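Local coordinates for ParM protein (Staphylococcus aureus, PDB 3JS6) that is an actin-like protein that forms dynamic filaments, which probably segregate plasmid DNA, at residues T166-N171 against E331-L336. Residues are numbered along the deposited sequence; the frame is centred on the assembly and turned at random.
Sequences TLLDLN and EKLGEL
Lys332 sets its CG anti to its own carbonyl carbon (chi1 -66°) and runs fully extended from there, which carries NZ across to the backbone carbonyls of Leu168 and Asp169. Its ammonium group thus bonds helix 162-169 where that helix meets the C-terminal helix 325-342 in the actin-like fold. The first of these helices follows the last long strand of the nine-stranded N-terminal sheet, and through Thr166 and Leu167 it touches strands 185-191 and 293-297 of the second sheet, consistent with a place at the junction of the two halves. NZ donates to Leu168 O at 3.1 Å, in the carbonyl plane and on a lone pair, whereas its hydrogen bond to Asp169 O, 2.8 Å from NZ, comes from above the plane of the Asp169 carbonyl, 44° out of it. A third carbonyl, Met172 O, also accepts from NZ. With water 1 that makes four acceptors for three N-H groups, so at least one N-H is shared or the bonds alternate. The positive charge probably interacts favourably with the negative, C-terminal end of the helix dipole. Asp169 OD1 stays 4.6 Å from Lys332 NZ, and water 1 bridges them, accepting from NZ and donating to OD1; OD2 instead forms a salt bridge with Arg328 and a hydrogen bond with Ser325, a second tie between the helices. Beside the lysine, Leu168 and Leu333 make the apolar part of the contact, their side chains crossing at about a right angle and a single methyl, Leu168 CD1, touching CG and both methyls of Leu333. Asn171 folds its amide back: ND2 donates to Leu167 O at 2.9 Å, with an N-H...O angle of 160° and the acceptor almost in the amide plane.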
loop_
_atom_site.group_PDB
_atom_site.type_symbol
_atom_site.label_atom_id
_atom_site.label_comp_id
_atom_site.label_asym_id
_atom_site.label_seq_id
_atom_site.Cartn_x
_atom_site.Cartn_y
_atom_site.Cartn_z
ATOM N N THR A 166 6.402 -3.796 -5.570
ATOM C CA THR A 166 7.653 -3.226 -5.103
ATOM C C THR A 166 8.800 -3.609 -6.042
ATOM O O THR A 166 9.557 -2.759 -6.471
ATOM C CB THR A 166 7.928 -3.706 -3.657
ATOM O OG1 THR A 166 6.897 -3.194 -2.799
ATOM C CG2 THR A 166 9.272 -3.208 -3.156
ATOM N N LEU A 167 8.935 -4.894 -6.354
ATOM C CA LEU A 167 9.993 -5.322 -7.272
ATOM C C LEU A 167 9.913 -4.595 -8.625
ATOM O O LEU A 167 10.934 -4.180 -9.191
ATOM C CB LEU A 167 9.901 -6.835 -7.500
ATOM C CG LEU A 167 10.518 -7.659 -6.379
ATOM C CD1 LEU A 167 10.195 -9.129 -6.559
ATOM C CD2 LEU A 167 12.007 -7.435 -6.368
ATOM N N LEU A 168 8.695 -4.469 -9.143
ATOM C CA LEU A 168 8.446 -3.825 -10.430
ATOM C C LEU A 168 8.756 -2.329 -10.445
ATOM O O LEU A 168 9.105 -1.770 -11.490
ATOM C CB LEU A 168 6.995 -4.059 -10.850
ATOM C CG LEU A 168 6.676 -5.515 -11.217
ATOM C CD1 LEU A 168 5.165 -5.631 -11.530
ATOM C CD2 LEU A 168 7.515 -5.960 -12.407
ATOM N N ASP A 169 8.609 -1.682 -9.292
ATOM C CA ASP A 169 8.903 -0.258 -9.152
ATOM C C ASP A 169 10.374 -0.079 -9.525
ATOM O O ASP A 169 10.731 0.862 -10.221
ATOM C CB ASP A 169 8.659 0.158 -7.677
ATOM C CG ASP A 169 9.057 1.616 -7.357
ATOM O OD1 ASP A 169 8.863 2.539 -8.185
ATOM O OD2 ASP A 169 9.536 1.845 -6.217
ATOM N N LEU A 170 11.214 -1.010 -9.080
ATOM C CA LEU A 170 12.654 -0.927 -9.304
ATOM C C LEU A 170 13.233 -1.864 -10.357
ATOM O O LEU A 170 14.447 -1.966 -10.487
ATOM C CB LEU A 170 13.384 -1.180 -7.988
ATOM C CG LEU A 170 12.918 -0.250 -6.856
ATOM C CD1 LEU A 170 13.652 -0.584 -5.579
ATOM C CD2 LEU A 170 13.166 1.198 -7.252
ATOM N N ASN A 171 12.397 -2.571 -11.100
ATOM C CA ASN A 171 12.983 -3.472 -12.089
ATOM C C ASN A 171 12.253 -3.469 -13.417
ATOM O O ASN A 171 12.311 -4.450 -14.170
ATOM C CB ASN A 171 13.052 -4.884 -11.516
ATOM C CG ASN A 171 14.133 -5.022 -10.473
ATOM O OD1 ASN A 171 15.303 -5.213 -10.800
ATOM N ND2 ASN A 171 13.750 -4.901 -9.207
ATOM N N GLU A 331 1.111 0.423 -11.289
ATOM C CA GLU A 331 0.809 1.347 -12.391
ATOM C C GLU A 331 1.460 0.908 -13.704
ATOM O O GLU A 331 0.845 1.003 -14.769
ATOM C CB GLU A 331 1.252 2.754 -12.036
ATOM C CG GLU A 331 1.028 3.766 -13.135
ATOM C CD GLU A 331 1.347 5.179 -12.678
ATOM O OE1 GLU A 331 2.483 5.410 -12.208
ATOM O OE2 GLU A 331 0.462 6.058 -12.788
ATOM N N LYS A 332 2.692 0.414 -13.633
ATOM C CA LYS A 332 3.374 -0.060 -14.841
ATOM C C LYS A 332 2.606 -1.224 -15.496
ATOM O O LYS A 332 2.471 -1.278 -16.718
ATOM C CB LYS A 332 4.814 -0.455 -14.507
ATOM C CG LYS A 332 5.656 0.756 -14.091
ATOM C CD LYS A 332 6.987 0.338 -13.481
ATOM C CE LYS A 332 7.785 1.549 -13.033
ATOM N NZ LYS A 332 9.134 1.133 -12.531
ATOM N N LEU A 333 2.100 -2.147 -14.691
ATOM C CA LEU A 333 1.329 -3.273 -15.216
ATOM C C LEU A 333 0.004 -2.743 -15.769
ATOM O O LEU A 333 -0.543 -3.278 -16.742
ATOM C CB LEU A 333 1.045 -4.301 -14.100
ATOM C CG LEU A 333 2.254 -5.059 -13.523
ATOM C CD1 LEU A 333 1.795 -6.003 -12.421
ATOM C CD2 LEU A 333 2.937 -5.864 -14.647
ATOM N N GLY A 334 -0.514 -1.695 -15.133
ATOM C CA GLY A 334 -1.760 -1.097 -15.583
ATOM C C GLY A 334 -1.591 -0.483 -16.972
ATOM O O GLY A 334 -2.515 -0.544 -17.788
ATOM N N GLU A 335 -0.421 0.107 -17.236
ATOM C CA GLU A 335 -0.136 0.727 -18.536
ATOM C C GLU A 335 -0.165 -0.333 -19.623
ATOM O O GLU A 335 -0.681 -0.099 -20.727
ATOM C CB GLU A 335 1.243 1.388 -18.536
ATOM C CG GLU A 335 1.366 2.635 -17.653
ATOM C CD GLU A 335 0.585 3.827 -18.188
ATOM O OE1 GLU A 335 0.607 4.892 -17.530
ATOM O OE2 GLU A 335 -0.048 3.707 -19.263
ATOM N N LEU A 336 0.407 -1.493 -19.303
ATOM C CA LEU A 336 0.435 -2.604 -20.242
ATOM C C LEU A 336 -0.976 -3.113 -20.443
ATOM O O LEU A 336 -1.360 -3.475 -21.557
ATOM C CB LEU A 336 1.319 -3.729 -19.718
ATOM C CG LEU A 336 2.817 -3.404 -19.697
ATOM C CD1 LEU A 336 3.569 -4.647 -19.287
ATOM C CD2 LEU A 336 3.286 -2.942 -21.071
HETATM O O HOH W 1 9.046 3.132 -10.652
#